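Putative NADH dehydrogenase/NAD(P)H nitroreductase (PDB 3KWK) binds flavin mononucleotide and, as a member of the nitroreductase family, probably acts as an NAD(P)H-dependent oxidoreductase. Local coordinates at the interface of chains A and B. Numbering follows the deposited sequence. Chains: chain A/B, Putative NADH dehydrogenase/NAD(P)H nitroreductase.

The interface of chains A and B. Residues chain A 19, 106, 109, 121; chain B 45-46, 103, 107.
A:Gln106 and B:Asn107 meet where the 97-114 helices of two nitroreductase-family subunits pack together, part of a two-fold symmetric homodimer interface that joins the chains of the deposited assembly; such dimers are typical of the family. The amide NE2 of A:Gln106 donates a hydrogen bond of 2.9 Å to the carboxamide OD1 of B:Asn107. The two amide planes stand 62° apart, and the donor is tilted 23° from the acceptor's carbonyl plane, so the groups are not coplanar. CG of A:Gln106 lies opposite its backbone N (chi1 176°) and the chain then bends at chi2, bringing the amide to the CG-CD edge of the B:Pro46 ring, with its carbonyl OE1 turned toward that edge, 3.3 Å from CG of B:Pro46. An alanine in place of A:Gln106 would remove this amide and would probably leave OD1 of B:Asn107 without its cross-chain donor and the CG-CD edge of the proline without its neighbour. B:Pro46 is also approached by A:Leu109, whose CD1 methyl rests 3.9 Å from the ring CG. Over a face of the ring, the guanidinium of A:Arg19, an FMN-pocket residue, lies roughly parallel to it, with B:Pro46 CD 3.7 Å above the guanidinium plane and toward its rim. Water 1 lies at the guanidinium edge, in plane, 2.9 Å from A:Arg19 NE; it also lies 3.2 Å from B:Asn107 ND2, bridging the subunits.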
ATOM      1  N   ARG A  19       9.563  -4.336  -8.458  1.00  6.70           N
ATOM      2  CA  ARG A  19       8.217  -4.164  -8.949  1.00  6.70           C
ATOM      3  C   ARG A  19       8.128  -2.963  -9.912  1.00  8.88           C
ATOM      4  O   ARG A  19       8.718  -1.898  -9.670  1.00  8.06           O
ATOM      5  CB  ARG A  19       7.235  -3.953  -7.783  1.00  7.64           C
ATOM      6  CG  ARG A  19       5.787  -3.758  -8.142  1.00  7.89           C
ATOM      7  CD  ARG A  19       5.008  -2.766  -7.260  1.00  7.75           C
ATOM      8  NE  ARG A  19       5.675  -1.455  -7.276  1.00  9.36           N
ATOM      9  CZ  ARG A  19       5.609  -0.574  -8.282  1.00  9.29           C
ATOM     10  NH1 ARG A  19       4.782  -0.760  -9.315  1.00  9.85           N
ATOM     11  NH2 ARG A  19       6.346   0.527  -8.219  1.00  7.08           N
ATOM     12  N   GLN A 106      -1.233  -2.763  -3.150  1.00  6.37           N
ATOM     13  CA  GLN A 106       0.225  -2.801  -3.252  1.00  7.07           C
ATOM     14  C   GLN A 106       0.705  -4.225  -2.957  1.00  6.86           C
ATOM     15  O   GLN A 106       1.623  -4.743  -3.621  1.00  6.93           O
ATOM     16  CB  GLN A 106       0.909  -1.830  -2.274  1.00  9.48           C
ATOM     17  CG  GLN A 106       2.440  -1.884  -2.246  1.00  9.05           C
ATOM     18  CD  GLN A 106       3.102  -1.565  -3.552  1.00  7.89           C
ATOM     19  OE1 GLN A 106       2.425  -1.203  -4.538  1.00 10.41           O
ATOM     20  NE2 GLN A 106       4.440  -1.659  -3.582  1.00 10.97           N
ATOM     21  N   LEU A 109       0.202  -6.150  -6.145  1.00  6.66           N
ATOM     22  CA  LEU A 109       1.262  -5.835  -7.143  1.00  5.68           C
ATOM     23  C   LEU A 109       2.594  -6.502  -6.804  1.00  6.23           C
ATOM     24  O   LEU A 109       3.257  -7.066  -7.683  1.00  7.18           O
ATOM     25  CB  LEU A 109       1.464  -4.324  -7.219  1.00  8.79           C
ATOM     26  CG  LEU A 109       0.277  -3.457  -7.681  1.00  6.39           C
ATOM     27  CD1 LEU A 109       0.661  -1.916  -7.638  1.00  6.60           C
ATOM     28  CD2 LEU A 109      -0.224  -3.869  -9.078  1.00  6.91           C
ATOM     29  N   TRP A 121      -1.673  -0.922 -11.468  1.00  7.04           N
ATOM     30  CA  TRP A 121      -2.785  -0.239 -10.808  1.00  5.47           C
ATOM     31  C   TRP A 121      -3.373   0.755 -11.775  1.00  7.47           C
ATOM     32  O   TRP A 121      -2.684   1.675 -12.208  1.00  8.37           O
ATOM     33  CB  TRP A 121      -2.204   0.463  -9.580  1.00  6.66           C
ATOM     34  CG  TRP A 121      -3.127   1.322  -8.727  1.00  6.41           C
ATOM     35  CD1 TRP A 121      -4.145   2.128  -9.123  1.00  8.83           C
ATOM     36  CD2 TRP A 121      -2.986   1.491  -7.327  1.00  7.89           C
ATOM     37  NE1 TRP A 121      -4.700   2.754  -8.009  1.00  7.96           N
ATOM     38  CE2 TRP A 121      -4.014   2.365  -6.898  1.00  8.14           C
ATOM     39  CE3 TRP A 121      -2.106   0.945  -6.388  1.00  9.33           C
ATOM     40  CZ2 TRP A 121      -4.135   2.787  -5.584  1.00  8.69           C
ATOM     41  CZ3 TRP A 121      -2.227   1.349  -5.070  1.00 10.56           C
ATOM     42  CH2 TRP A 121      -3.262   2.234  -4.684  1.00  9.13           C
TER
ATOM     43  N   ALA B  45       7.287   2.716  -4.131  1.00  6.93           N
ATOM     44  CA  ALA B  45       5.849   2.581  -4.393  1.00  8.26           C
ATOM     45  C   ALA B  45       5.421   3.010  -5.814  1.00  8.32           C
ATOM     46  O   ALA B  45       6.057   3.854  -6.483  1.00  5.79           O
ATOM     47  CB  ALA B  45       5.049   3.437  -3.372  1.00  7.19           C
ATOM     48  N   PRO B  46       4.276   2.464  -6.272  1.00  6.48           N
ATOM     49  CA  PRO B  46       3.684   2.989  -7.490  1.00  6.87           C
ATOM     50  C   PRO B  46       3.152   4.406  -7.177  1.00  7.81           C
ATOM     51  O   PRO B  46       3.028   4.762  -5.998  1.00  7.62           O
ATOM     52  CB  PRO B  46       2.522   2.034  -7.767  1.00  7.90           C
ATOM     53  CG  PRO B  46       2.159   1.480  -6.404  1.00  8.77           C
ATOM     54  CD  PRO B  46       3.489   1.345  -5.706  1.00  6.56           C
ATOM     55  N   ALA B 103       0.493   3.180  -0.376  1.00  6.28           N
ATOM     56  CA  ALA B 103       1.351   2.144  -0.957  1.00  5.03           C
ATOM     57  C   ALA B 103       2.810   2.273  -0.409  1.00  5.57           C
ATOM     58  O   ALA B 103       3.438   1.277  -0.089  1.00  7.38           O
ATOM     59  CB  ALA B 103       1.310   2.203  -2.517  1.00  6.27           C
ATOM     60  N   ASN B 107       4.947  -0.468   1.837  1.00  5.87           N
ATOM     61  CA  ASN B 107       6.343  -0.870   1.587  1.00  5.13           C
ATOM     62  C   ASN B 107       7.240  -0.697   2.815  1.00  6.33           C
ATOM     63  O   ASN B 107       8.099  -1.532   3.075  1.00  6.01           O
ATOM     64  CB  ASN B 107       6.923  -0.092   0.427  1.00  6.57           C
ATOM     65  CG  ASN B 107       6.519  -0.650  -0.914  1.00  6.11           C
ATOM     66  OD1 ASN B 107       5.841  -1.692  -1.015  1.00  7.35           O
ATOM     67  ND2 ASN B 107       6.965   0.041  -1.981  1.00  7.01           N
TER
HETATM   68  O   HOH W   1       7.399  -1.201  -4.949  1.00  6.95           O